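PDB 4QI8: lytic polysaccharide monooxygenase from Neurospora crassa, which probably cleaves cellulose oxidatively at its beta-(1->4)-glycosidic bonds, using an active-site copper and O2 or H2O2 together with a reductant. Local coordinates for residues W115-K120 / A140-L145. Sequence-based numbering, arbitrary orientation.
Sequences WSSNGK and AEHIGL
S117 OG and H142 NE2, 3.5 Å apart and not bonded to each other, each make a weak hydrogen bond to the carbonyl oxygen of G74, which bridges the two side chains. The contact lies in the AA9 beta-sandwich, where the loop between strands 113-114 and 122-126 packs beside the end of strand 134-144. S117 OG lies oblique to the imidazole, 4.0 Å from H142 CD2 and closer to NE2. With CG of H142 anti to the backbone N (chi1 -171°), NE2 and CD2 are the ring atoms that meet S117. ND1 is hydrogen-bonded to Y2 OH; this bond and the weak one at NE2 both restrain the rotation of the buried imidazole. The ring also lies close to the side chains of the copper ligands H72 and Y157, and the H142 side chain is about 8 Å from the copper ion, which places it in the second shell. Two overlapping beta turns, type I from W115 to N118 and type II from S117 to K120, shape the loop. K120 NZ donates to S116 O at 2.8 Å, in the carbonyl plane. At the start of the loop, the W115 ring meets Y204 edge-to-face, and W115 CH2 lies 4.3 Å from L145 CD1.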
loop_
_atom_site.group_PDB
_atom_site.type_symbol
_atom_site.label_atom_id
_atom_site.label_comp_id
_atom_site.label_asym_id
_atom_site.label_seq_id
_atom_site.Cartn_x
_atom_site.Cartn_y
_atom_site.Cartn_z
ATOM N N TRP A 115 -17.133 -0.810 3.946
ATOM C CA TRP A 115 -15.769 -0.326 3.855
ATOM C C TRP A 115 -15.780 1.134 3.447
ATOM O O TRP A 115 -16.368 1.494 2.426
ATOM C CB TRP A 115 -15.002 -1.158 2.827
ATOM C CG TRP A 115 -15.044 -2.644 3.107
ATOM C CD1 TRP A 115 -15.998 -3.528 2.690
ATOM C CD2 TRP A 115 -14.083 -3.414 3.855
ATOM N NE1 TRP A 115 -15.693 -4.797 3.135
ATOM C CE2 TRP A 115 -14.528 -4.751 3.855
ATOM C CE3 TRP A 115 -12.900 -3.096 4.533
ATOM C CZ2 TRP A 115 -13.827 -5.769 4.502
ATOM C CZ3 TRP A 115 -12.209 -4.107 5.178
ATOM C CH2 TRP A 115 -12.663 -5.434 5.141
ATOM N N SER A 116 -15.116 1.977 4.231
ATOM C CA SER A 116 -15.033 3.393 3.913
ATOM C C SER A 116 -14.286 3.640 2.612
ATOM O O SER A 116 -14.445 4.701 2.024
ATOM C CB SER A 116 -14.360 4.169 5.041
ATOM O OG SER A 116 -13.011 3.766 5.191
ATOM N N SER A 117 -13.489 2.681 2.150
ATOM C CA SER A 117 -12.790 2.863 0.882
ATOM C C SER A 117 -13.736 2.777 -0.314
ATOM O O SER A 117 -13.372 3.199 -1.418
ATOM C CB SER A 117 -11.654 1.848 0.739
ATOM O OG SER A 117 -12.131 0.527 0.883
ATOM N N ASN A 118 -14.952 2.265 -0.106
ATOM C CA ASN A 118 -15.904 2.123 -1.198
ATOM C C ASN A 118 -16.261 3.469 -1.796
ATOM O O ASN A 118 -16.713 4.380 -1.085
ATOM C CB ASN A 118 -17.191 1.474 -0.700
ATOM C CG ASN A 118 -18.070 0.989 -1.825
ATOM O OD1 ASN A 118 -17.594 0.720 -2.933
ATOM N ND2 ASN A 118 -19.365 0.870 -1.550
ATOM N N GLY A 119 -16.057 3.581 -3.106
ATOM C CA GLY A 119 -16.403 4.778 -3.844
ATOM C C GLY A 119 -15.385 5.888 -3.750
ATOM O O GLY A 119 -15.614 6.974 -4.286
ATOM N N LYS A 120 -14.263 5.641 -3.084
ATOM C CA LYS A 120 -13.241 6.674 -2.948
ATOM C C LYS A 120 -12.294 6.699 -4.140
ATOM O O LYS A 120 -11.882 5.652 -4.653
ATOM C CB LYS A 120 -12.439 6.497 -1.659
ATOM C CG LYS A 120 -13.265 6.583 -0.386
ATOM C CD LYS A 120 -13.924 7.942 -0.194
ATOM C CE LYS A 120 -14.495 8.083 1.211
ATOM N NZ LYS A 120 -15.622 7.156 1.491
ATOM N N ALA A 140 1.035 1.424 -1.771
ATOM C CA ALA A 140 -0.419 1.448 -1.656
ATOM C C ALA A 140 -0.952 0.090 -2.051
ATOM O O ALA A 140 -0.530 -0.460 -3.066
ATOM C CB ALA A 140 -0.991 2.490 -2.596
ATOM N N GLU A 141 -1.901 -0.429 -1.280
ATOM C CA GLU A 141 -2.648 -1.592 -1.716
ATOM C C GLU A 141 -4.101 -1.494 -1.312
ATOM O O GLU A 141 -4.438 -1.010 -0.230
ATOM C CB GLU A 141 -2.058 -2.911 -1.211
ATOM C CG GLU A 141 -2.381 -3.254 0.232
ATOM C CD GLU A 141 -1.656 -4.490 0.743
ATOM O OE1 GLU A 141 -1.309 -4.481 1.945
ATOM O OE2 GLU A 141 -1.376 -5.428 -0.045
ATOM N N HIS A 142 -4.948 -1.966 -2.214
ATOM C CA HIS A 142 -6.309 -2.296 -1.884
ATOM C C HIS A 142 -6.461 -3.801 -2.048
ATOM O O HIS A 142 -6.009 -4.366 -3.050
ATOM C CB HIS A 142 -7.317 -1.601 -2.791
ATOM C CG HIS A 142 -8.703 -1.788 -2.294
ATOM N ND1 HIS A 142 -9.661 -2.509 -2.976
ATOM C CD2 HIS A 142 -9.251 -1.437 -1.108
ATOM C CE1 HIS A 142 -10.750 -2.565 -2.232
ATOM N NE2 HIS A 142 -10.524 -1.933 -1.094
ATOM N N ILE A 143 -7.117 -4.443 -1.083
ATOM C CA ILE A 143 -7.330 -5.885 -1.143
ATOM C C ILE A 143 -8.813 -6.148 -1.353
ATOM O O ILE A 143 -9.616 -5.985 -0.437
ATOM C CB ILE A 143 -6.833 -6.609 0.132
ATOM C CG1 ILE A 143 -5.444 -6.101 0.544
ATOM C CG2 ILE A 143 -6.802 -8.094 -0.133
ATOM C CD1 ILE A 143 -4.900 -6.719 1.837
ATOM N N GLY A 144 -9.188 -6.533 -2.572
ATOM C CA GLY A 144 -10.571 -6.837 -2.888
ATOM C C GLY A 144 -10.913 -8.242 -2.445
ATOM O O GLY A 144 -10.300 -9.209 -2.906
ATOM N N LEU A 145 -11.902 -8.346 -1.560
ATOM C CA LEU A 145 -12.208 -9.595 -0.861
ATOM C C LEU A 145 -13.537 -10.250 -1.245
ATOM O O LEU A 145 -13.965 -11.204 -0.609
ATOM C CB LEU A 145 -12.198 -9.355 0.653
ATOM C CG LEU A 145 -10.847 -8.947 1.235
ATOM C CD1 LEU A 145 -11.017 -8.610 2.696
ATOM C CD2 LEU A 145 -9.805 -10.036 1.058
#